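Local coordinates for acyl-CoA dehydrogenase domain protein Tcur3481 (Thermomonospora curvata, PDB 6WY9), which probably acts as an FAD-dependent acyl-CoA dehydrogenase, a flavoprotein of the family that oxidises acyl-CoA thioesters, at residues 59-64 with 108-113; 91-96 with 119-124; 17-22 with 45-50; 180-185 with 204-209. All coordinates share one frame; numbering follows the deposited sequence.

Contact 1: residues 59-64 with 108-113; sequences EAAGGA and LLPGVV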
# COMPACT_ATOMS: atom_id res chain seq x y z
N GLU B 59 -21.67 38.22 -10.12
CA GLU B 59 -21.91 39.59 -9.68
C GLU B 59 -23.38 39.98 -9.84
O GLU B 59 -23.94 40.65 -8.96
CB GLU B 59 -21.01 40.55 -10.45
CG GLU B 59 -19.52 40.44 -10.09
CD GLU B 59 -18.65 41.43 -10.86
OE1 GLU B 59 -19.12 41.96 -11.88
OE2 GLU B 59 -17.51 41.67 -10.44
N ALA B 60 -24.02 39.57 -10.94
CA ALA B 60 -25.43 39.93 -11.13
C ALA B 60 -26.32 39.44 -9.98
O ALA B 60 -27.40 40.00 -9.79
CB ALA B 60 -25.94 39.39 -12.47
N ALA B 61 -25.89 38.44 -9.21
CA ALA B 61 -26.63 38.00 -8.02
C ALA B 61 -26.07 38.59 -6.73
O ALA B 61 -26.47 38.17 -5.64
CB ALA B 61 -26.63 36.47 -7.91
N GLY B 62 -25.14 39.55 -6.83
CA GLY B 62 -24.53 40.14 -5.66
C GLY B 62 -23.25 39.48 -5.20
O GLY B 62 -22.70 39.89 -4.17
N GLY B 63 -22.76 38.47 -5.91
CA GLY B 63 -21.52 37.80 -5.53
C GLY B 63 -20.28 38.53 -6.03
O GLY B 63 -20.34 39.60 -6.63
N ALA B 64 -19.13 37.93 -5.78
CA ALA B 64 -17.89 38.52 -6.27
C ALA B 64 -17.46 37.98 -7.64
O ALA B 64 -16.53 38.52 -8.24
CB ALA B 64 -16.76 38.31 -5.26
N LEU B 108 -32.97 32.75 -8.02
CA LEU B 108 -32.82 32.23 -6.66
C LEU B 108 -31.48 32.60 -6.03
O LEU B 108 -31.31 32.43 -4.81
CB LEU B 108 -33.00 30.70 -6.66
CG LEU B 108 -34.29 30.09 -7.23
CD1 LEU B 108 -34.19 28.57 -7.22
CD2 LEU B 108 -35.46 30.50 -6.40
N LEU B 109 -30.51 33.07 -6.81
CA LEU B 109 -29.12 33.17 -6.35
C LEU B 109 -28.94 34.32 -5.35
O LEU B 109 -28.18 34.19 -4.39
CB LEU B 109 -28.18 33.32 -7.56
CG LEU B 109 -28.12 32.08 -8.48
CD1 LEU B 109 -27.28 32.23 -9.78
CD2 LEU B 109 -27.65 30.86 -7.68
N PRO B 110 -29.60 35.46 -5.56
CA PRO B 110 -29.50 36.51 -4.53
C PRO B 110 -29.81 35.99 -3.14
O PRO B 110 -29.09 36.34 -2.20
CB PRO B 110 -30.51 37.55 -5.03
CG PRO B 110 -30.37 37.42 -6.53
CD PRO B 110 -30.34 35.94 -6.74
N GLY B 111 -30.84 35.15 -2.98
CA GLY B 111 -31.14 34.62 -1.66
C GLY B 111 -30.05 33.70 -1.13
O GLY B 111 -29.88 33.56 0.09
N VAL B 112 -29.30 33.04 -2.02
CA VAL B 112 -28.16 32.25 -1.55
C VAL B 112 -27.03 33.17 -1.08
O VAL B 112 -26.40 32.92 -0.05
CB VAL B 112 -27.66 31.30 -2.65
CG1 VAL B 112 -26.37 30.58 -2.19
CG2 VAL B 112 -28.76 30.28 -3.05
N VAL B 113 -26.75 34.22 -1.84
CA VAL B 113 -25.68 35.15 -1.48
C VAL B 113 -25.92 35.74 -0.10
O VAL B 113 -25.01 35.81 0.73
CB VAL B 113 -25.55 36.24 -2.57
CG1 VAL B 113 -24.73 37.44 -2.07
CG2 VAL B 113 -24.98 35.63 -3.86
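Ala61 and Pro110 bring the irregular loop 59-64 up to the short helix 109-113, their CA atoms 4.8 Å apart, while further on Gly63 and Val113 stand 6.4 Å apart by the same measure. The meeting is carried by one methyl and one carbonyl of Ala61. Its CB points at the helix and touches Leu109 CB at 3.5 Å, with Pro110 CD on the neighbouring residue at 3.9 Å. The carbonyl turns to the same helix further along, and Ala61 O lies 3.4 Å from Val113 CG2, a van der Waals approach. Val113 sets its two methyls against the backbone of Ala61 to Gly63. With CG1 anti to the backbone N (chi1 164°), that branch reaches Gly62 O at 3.8 Å, while CG2, lying beside the N, takes Ala61 O and comes to 4.1 Å from Gly63 N. Gly62 has a positive phi of 92°, a conformation in which a CB would press on the preceding carbonyl oxygen; it would also point toward Val113. The example illustrates how a loop can be fitted to a helix largely by shape, its small residues letting backbone atoms and methyls meet directly. Inside the loop, Gly62 N bonds to Glu59 O at 2.7 Å and closes a tight turn. The contact lies near the surface of the helical N-terminal domain. Beneath it Leu109 and Val112 pack on helix 87-100, through Ala94, Ala98, Thr90 and Leu91, and Leu57, in the loop that leads to this segment, touches both Val112 and Val113.

Contact 2: residues 91-96 with 119-124; sequences LVAALA and LTVALE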
# COMPACT_ATOMS: atom_id res chain seq x y z
N LEU B 91 -23.54 25.56 -2.42
CA LEU B 91 -22.79 26.38 -3.39
C LEU B 91 -22.51 25.64 -4.70
O LEU B 91 -22.44 26.28 -5.75
CB LEU B 91 -21.47 26.89 -2.77
CG LEU B 91 -21.72 27.94 -1.65
CD1 LEU B 91 -20.44 28.49 -0.96
CD2 LEU B 91 -22.62 29.11 -2.17
N VAL B 92 -22.30 24.31 -4.66
CA VAL B 92 -22.28 23.55 -5.91
C VAL B 92 -23.64 23.64 -6.62
O VAL B 92 -23.71 23.84 -7.84
CB VAL B 92 -21.85 22.08 -5.66
CG1 VAL B 92 -22.02 21.22 -6.92
CG2 VAL B 92 -20.37 21.98 -5.14
N ALA B 93 -24.74 23.51 -5.87
CA ALA B 93 -26.03 23.68 -6.53
C ALA B 93 -26.15 25.07 -7.12
O ALA B 93 -26.66 25.24 -8.24
CB ALA B 93 -27.18 23.42 -5.55
N ALA B 94 -25.65 26.09 -6.40
CA ALA B 94 -25.81 27.46 -6.89
C ALA B 94 -24.96 27.70 -8.13
O ALA B 94 -25.38 28.42 -9.05
CB ALA B 94 -25.46 28.47 -5.78
N LEU B 95 -23.75 27.14 -8.15
CA LEU B 95 -22.92 27.23 -9.34
C LEU B 95 -23.54 26.49 -10.52
O LEU B 95 -23.45 26.95 -11.66
CB LEU B 95 -21.51 26.70 -9.04
CG LEU B 95 -20.61 27.57 -8.17
CD1 LEU B 95 -19.22 26.86 -7.98
CD2 LEU B 95 -20.44 28.91 -8.83
N ALA B 96 -24.20 25.35 -10.28
CA ALA B 96 -24.95 24.68 -11.34
C ALA B 96 -26.06 25.58 -11.88
O ALA B 96 -26.32 25.61 -13.10
CB ALA B 96 -25.55 23.37 -10.84
N LEU B 119 -29.65 25.26 -0.38
CA LEU B 119 -29.96 24.25 -1.38
C LEU B 119 -29.26 22.97 -0.97
O LEU B 119 -28.39 22.97 -0.09
CB LEU B 119 -29.49 24.67 -2.77
CG LEU B 119 -30.11 26.00 -3.18
CD1 LEU B 119 -29.26 26.64 -4.26
CD2 LEU B 119 -31.45 25.65 -3.71
N THR B 120 -29.64 21.87 -1.61
CA THR B 120 -28.79 20.70 -1.56
C THR B 120 -28.91 19.99 -2.91
O THR B 120 -29.67 20.40 -3.78
CB THR B 120 -29.14 19.78 -0.37
OG1 THR B 120 -28.24 18.67 -0.34
CG2 THR B 120 -30.60 19.27 -0.46
N VAL B 121 -28.10 18.95 -3.07
CA VAL B 121 -28.07 18.18 -4.30
C VAL B 121 -28.31 16.71 -3.96
O VAL B 121 -27.77 16.20 -2.96
CB VAL B 121 -26.74 18.37 -5.05
CG1 VAL B 121 -26.57 19.84 -5.31
CG2 VAL B 121 -25.54 17.82 -4.21
N ALA B 122 -29.09 16.05 -4.80
CA ALA B 122 -29.50 14.66 -4.65
C ALA B 122 -28.94 13.94 -5.88
O ALA B 122 -29.61 13.82 -6.91
CB ALA B 122 -31.03 14.53 -4.53
N LEU B 123 -27.70 13.47 -5.75
CA LEU B 123 -26.93 12.91 -6.85
C LEU B 123 -26.70 11.42 -6.66
O LEU B 123 -26.09 10.81 -7.54
CB LEU B 123 -25.57 13.64 -6.97
CG LEU B 123 -25.67 15.16 -7.16
CD1 LEU B 123 -24.28 15.80 -7.18
CD2 LEU B 123 -26.40 15.39 -8.50
N GLU B 124 -27.14 10.83 -5.54
CA GLU B 124 -26.84 9.43 -5.28
C GLU B 124 -28.10 8.59 -5.09
O GLU B 124 -29.16 9.11 -4.72
CB GLU B 124 -25.92 9.31 -4.06
CG GLU B 124 -24.52 9.88 -4.34
CD GLU B 124 -23.66 9.92 -3.07
OE1 GLU B 124 -23.96 10.71 -2.14
OE2 GLU B 124 -22.70 9.12 -2.98
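Around Ala93 and Val121, whose CA atoms are 6.3 Å apart, helix 91-96 passes over strand 119-122 almost at a right angle: the two axes make 85° and approach to 7.1 Å. Here one helical residue, Ala93, meets the alternate strand residues Leu119 and Val121. Its CB is directed at the strand and rests between two side chains on the same face of it. On one hand Val121 offers CG1, at 3.6 Å; on the other, Leu119 offers CB, at 3.8 Å. Val121 holds CG1 beside its own backbone N (chi1 -57°), which brings this methyl to the alanine and also within 4.1 Å of Ala93 CA. From Leu119 the CD1 branch extends past Ala93 CB toward the next helical residue, ending 4.2 Å from Ala94 N and 4.5 Å from Ala94 CB. Thr120, between the two apolar residues, points away from the helix, and its OG1 is hydrogen-bonded to Pro155 O. The surrounding fold closes in on the same spot: Leu164 of strand 160-169, the parallel neighbour in the sheet, also touches Ala93, and Val92 packs on helix 215-248. Thr90, one residue before the helical segment, binds Leu119 O through OG1. The contact itself joins the helical N-terminal domain to the edge of the beta domain mainly by methyl and methylene groups. Its chemistry implies a dependence on side-chain size: the small alanine at the crossing point probably permits the close approach of the axes, and the cohesion comes from burying apolar surface.

Contact 3: residues 17-22 with 45-50; sequences RQIFTD and RELAGA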
# COMPACT_ATOMS: atom_id res chain seq x y z
N ARG B 17 -10.94 31.52 7.69
CA ARG B 17 -10.22 30.92 8.81
C ARG B 17 -10.65 31.53 10.13
O ARG B 17 -10.83 30.81 11.12
CB ARG B 17 -8.72 31.08 8.60
CG ARG B 17 -7.89 30.48 9.71
CD ARG B 17 -6.45 30.26 9.22
NE ARG B 17 -6.33 29.16 8.24
CZ ARG B 17 -5.33 28.99 7.38
NH1 ARG B 17 -4.31 29.84 7.32
NH2 ARG B 17 -5.34 27.96 6.55
N GLN B 18 -10.79 32.86 10.19
CA GLN B 18 -11.16 33.50 11.44
C GLN B 18 -12.57 33.11 11.85
O GLN B 18 -12.85 32.84 13.03
CB GLN B 18 -11.06 35.02 11.33
CG GLN B 18 -11.40 35.72 12.64
CD GLN B 18 -10.36 35.46 13.72
OE1 GLN B 18 -10.66 34.85 14.76
NE2 GLN B 18 -9.14 35.91 13.47
N ILE B 19 -13.49 33.10 10.88
CA ILE B 19 -14.88 32.79 11.21
C ILE B 19 -14.99 31.33 11.67
O ILE B 19 -15.60 31.03 12.70
CB ILE B 19 -15.77 33.12 10.00
CG1 ILE B 19 -15.79 34.65 9.81
CG2 ILE B 19 -17.21 32.50 10.09
CD1 ILE B 19 -16.54 35.02 8.55
N PHE B 20 -14.34 30.42 10.94
CA PHE B 20 -14.39 29.01 11.32
C PHE B 20 -13.72 28.78 12.66
O PHE B 20 -14.19 27.99 13.47
CB PHE B 20 -13.74 28.14 10.24
CG PHE B 20 -14.55 28.00 8.98
CD1 PHE B 20 -15.92 27.74 9.03
CD2 PHE B 20 -13.95 28.09 7.73
CE1 PHE B 20 -16.66 27.58 7.87
CE2 PHE B 20 -14.70 27.94 6.57
CZ PHE B 20 -16.05 27.69 6.63
N THR B 21 -12.60 29.47 12.90
CA THR B 21 -11.89 29.34 14.17
C THR B 21 -12.74 29.83 15.34
O THR B 21 -12.72 29.22 16.42
CB THR B 21 -10.61 30.14 14.10
OG1 THR B 21 -9.76 29.57 13.10
CG2 THR B 21 -9.89 30.13 15.47
N ASP B 22 -13.48 30.93 15.15
CA ASP B 22 -14.35 31.44 16.21
C ASP B 22 -15.52 30.52 16.52
O ASP B 22 -16.07 30.58 17.62
CB ASP B 22 -14.92 32.82 15.85
CG ASP B 22 -13.87 33.89 15.83
OD1 ASP B 22 -12.80 33.69 16.43
OD2 ASP B 22 -14.15 34.95 15.24
N ARG B 45 -24.99 32.38 8.97
CA ARG B 45 -25.29 33.81 8.86
C ARG B 45 -24.01 34.64 8.89
O ARG B 45 -23.91 35.67 8.19
CB ARG B 45 -26.23 34.24 9.98
CG ARG B 45 -27.69 33.81 9.83
CD ARG B 45 -28.56 34.44 10.95
NE ARG B 45 -28.06 34.16 12.30
CZ ARG B 45 -27.36 35.01 13.05
NH1 ARG B 45 -27.05 36.22 12.59
NH2 ARG B 45 -26.96 34.67 14.27
N GLU B 46 -23.04 34.23 9.69
CA GLU B 46 -21.75 34.93 9.73
C GLU B 46 -21.05 34.86 8.37
O GLU B 46 -20.53 35.86 7.87
CB GLU B 46 -20.87 34.31 10.82
CG GLU B 46 -21.46 34.39 12.26
CD GLU B 46 -21.13 35.70 12.90
OE1 GLU B 46 -19.99 36.15 12.66
OE2 GLU B 46 -22.00 36.30 13.59
N LEU B 47 -21.02 33.66 7.77
CA LEU B 47 -20.47 33.50 6.42
C LEU B 47 -21.17 34.38 5.40
O LEU B 47 -20.51 34.98 4.54
CB LEU B 47 -20.57 32.04 5.98
CG LEU B 47 -19.66 31.14 6.83
CD1 LEU B 47 -19.97 29.67 6.56
CD2 LEU B 47 -18.15 31.44 6.63
N ALA B 48 -22.51 34.40 5.41
CA ALA B 48 -23.23 35.29 4.50
C ALA B 48 -22.82 36.74 4.72
O ALA B 48 -22.63 37.50 3.76
CB ALA B 48 -24.75 35.13 4.67
N GLY B 49 -22.72 37.16 5.98
CA GLY B 49 -22.48 38.56 6.27
C GLY B 49 -21.10 39.00 5.87
O GLY B 49 -20.90 40.17 5.54
N ALA B 50 -20.12 38.09 5.91
CA ALA B 50 -18.77 38.36 5.44
C ALA B 50 -18.65 38.26 3.91
O ALA B 50 -17.56 38.52 3.37
CB ALA B 50 -17.79 37.38 6.11
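Ile19 and Leu47 join an antiparallel helix pair of the helical N-terminal domain, each near the C-terminal end of its helix, with axes of segments 17-22 and 45-49 crossing at 163° and coming to 10.6 Å. On the packed side Ile19 reaches out with two branches. Its CG2, anti to the backbone N, meets Leu47 CD2 at 3.7 Å. CG1 lies beside that N (chi1 -68°), and CD1, extended from there (chi2 174°), touches Ala50 CB at 3.6 Å. Phe20 adds its ring atom CE1, 4.1 Å from Leu47 CD1, the two side chains crossing at about a right angle. Leu43, Leu74 and Leu87 also touch that ring. An alanine at Ile19 would probably leave Leu47 CD2 and Ala50 CB without their partners and open a gap between the helices. The outer side is looser: of the Glu46 side chain CB is the atom that meets Ile19, 4.1 Å from its CG2. There the carboxylates of Asp22 and Glu46 stay 6.5 Å apart (OD2 to OE1), like charges that would mildly disfavour a closer approach. Farther round helix 17-22, Arg17 O accepts Thr21 N and, from the opposite face of its carbonyl plane, Thr21 OG1 at 2.6 Å.

Contact 4: residues 180-185 with 204-209; sequences ADAPGL and DAVPAR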
# COMPACT_ATOMS: atom_id res chain seq x y z
N ALA B 180 -38.48 22.19 -2.11
CA ALA B 180 -38.46 21.24 -0.99
C ALA B 180 -39.85 20.95 -0.45
O ALA B 180 -40.02 19.97 0.29
CB ALA B 180 -37.60 21.77 0.16
N ASP B 181 -40.84 21.80 -0.76
CA ASP B 181 -42.24 21.62 -0.40
C ASP B 181 -43.08 21.12 -1.58
O ASP B 181 -44.32 21.17 -1.52
CB ASP B 181 -42.82 22.92 0.14
CG ASP B 181 -42.76 24.04 -0.88
OD1 ASP B 181 -42.12 23.86 -1.94
OD2 ASP B 181 -43.36 25.11 -0.65
N ALA B 182 -42.44 20.63 -2.64
CA ALA B 182 -43.16 20.16 -3.82
C ALA B 182 -44.12 19.01 -3.46
O ALA B 182 -43.78 18.16 -2.63
CB ALA B 182 -42.18 19.68 -4.89
N PRO B 183 -45.29 18.93 -4.10
CA PRO B 183 -46.16 17.77 -3.87
C PRO B 183 -45.49 16.49 -4.37
O PRO B 183 -44.74 16.49 -5.34
CB PRO B 183 -47.43 18.10 -4.66
CG PRO B 183 -47.03 19.09 -5.69
CD PRO B 183 -45.79 19.81 -5.17
N GLY B 184 -45.76 15.40 -3.66
CA GLY B 184 -45.14 14.12 -3.98
C GLY B 184 -43.73 13.93 -3.47
O GLY B 184 -43.12 12.89 -3.74
N LEU B 185 -43.17 14.89 -2.74
CA LEU B 185 -41.80 14.78 -2.26
C LEU B 185 -41.83 14.45 -0.77
O LEU B 185 -42.54 15.11 -0.01
CB LEU B 185 -41.06 16.09 -2.49
CG LEU B 185 -39.60 16.12 -2.12
CD1 LEU B 185 -38.85 15.34 -3.19
CD2 LEU B 185 -39.17 17.56 -2.06
N ASP B 204 -42.66 11.07 -5.80
CA ASP B 204 -43.80 10.43 -6.45
C ASP B 204 -44.39 11.47 -7.40
O ASP B 204 -45.19 12.32 -6.99
CB ASP B 204 -44.77 9.92 -5.41
CG ASP B 204 -46.04 9.38 -5.99
OD1 ASP B 204 -46.16 9.24 -7.23
OD2 ASP B 204 -46.95 9.12 -5.18
N ALA B 205 -43.94 11.42 -8.66
CA ALA B 205 -44.42 12.31 -9.71
C ALA B 205 -44.28 13.77 -9.29
O ALA B 205 -45.21 14.57 -9.39
CB ALA B 205 -45.87 11.98 -10.09
N VAL B 206 -43.09 14.10 -8.81
CA VAL B 206 -42.83 15.42 -8.21
C VAL B 206 -42.63 16.44 -9.32
O VAL B 206 -41.80 16.22 -10.22
CB VAL B 206 -41.60 15.37 -7.30
CG1 VAL B 206 -41.35 16.76 -6.72
CG2 VAL B 206 -41.73 14.31 -6.18
N PRO B 207 -43.30 17.58 -9.28
CA PRO B 207 -43.06 18.62 -10.29
C PRO B 207 -41.63 19.14 -10.24
O PRO B 207 -41.06 19.34 -9.15
CB PRO B 207 -44.06 19.72 -9.92
CG PRO B 207 -45.10 19.01 -9.11
CD PRO B 207 -44.39 17.94 -8.36
N ALA B 208 -41.04 19.34 -11.42
CA ALA B 208 -39.65 19.81 -11.49
C ALA B 208 -39.43 20.58 -12.77
O ALA B 208 -40.19 20.46 -13.74
CB ALA B 208 -38.63 18.67 -11.42
N ARG B 209 -38.34 21.34 -12.78
CA ARG B 209 -37.93 22.15 -13.92
C ARG B 209 -36.50 21.77 -14.28
O ARG B 209 -35.65 21.67 -13.39
CB ARG B 209 -37.99 23.64 -13.59
CG ARG B 209 -39.31 24.09 -12.99
CD ARG B 209 -40.40 24.01 -14.03
NE ARG B 209 -40.18 24.96 -15.11
CZ ARG B 209 -41.08 25.24 -16.06
NH1 ARG B 209 -42.26 24.64 -16.06
NH2 ARG B 209 -40.78 26.13 -17.01
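The puckered pyrrolidine rings of Pro183 and Pro207 meet obliquely, Pro183 CG resting 3.9 Å from Pro207 CD, and Pro183 O approaches that same CD to 3.4 Å. The flat group here is the Gly184-Leu185 peptide. Over one face of it lies a methyl, Val206 CG2, 3.1 Å from Gly184 O, and toward the same face the N-H of Asp204 is tilted 23° out of the carbonyl plane, bonding to Gly184 O at 2.8 Å with an angle of 161° at the hydrogen. Ala182 to Leu185 form a type II beta turn with glycine in its third position, and the turn packs against a G1 beta bulge in which Ala205 and Val206 both face Leu147 of the beta domain. Val206 serves the turn with both branches: CG1, anti to the backbone N (chi1 179°), reaches Ala182 CB at 3.5 Å. An alanine at Val206 would probably leave Ala182 CB and the face of the Gly184 peptide without their methyl cover, opening a gap beneath the turn. Gly184 CA also makes a CA-H...O contact of 3.5 Å with Asp204 O. At the bulge, Ser148 OG holds Ala205 N, and Arg146 NH2 holds Ala205 O.

Contacts 1 and 2 form a continuous unit, their centres 15 Å apart: Leu109 CD2 touches Ala94 O at 3.6 Å and Val112 CG2 touches Leu119 CD1 at 3.9 Å, so that helix 109-113 lies against both partners of contact 2. Contact 3 meets contact 1 lightly, Val113 O to Ala48 CB at 4.0 Å, and does not touch contact 2. Contact 4 stands apart in the beta domain, yet it belongs to the same sheet as strand 118-122 of contact 2; their centres are 17 Å apart and their nearest atoms about 7 Å. Contacts 3 and 4 are the most distant pair, 34 Å between centres. All four lie away from the flavin-binding residues.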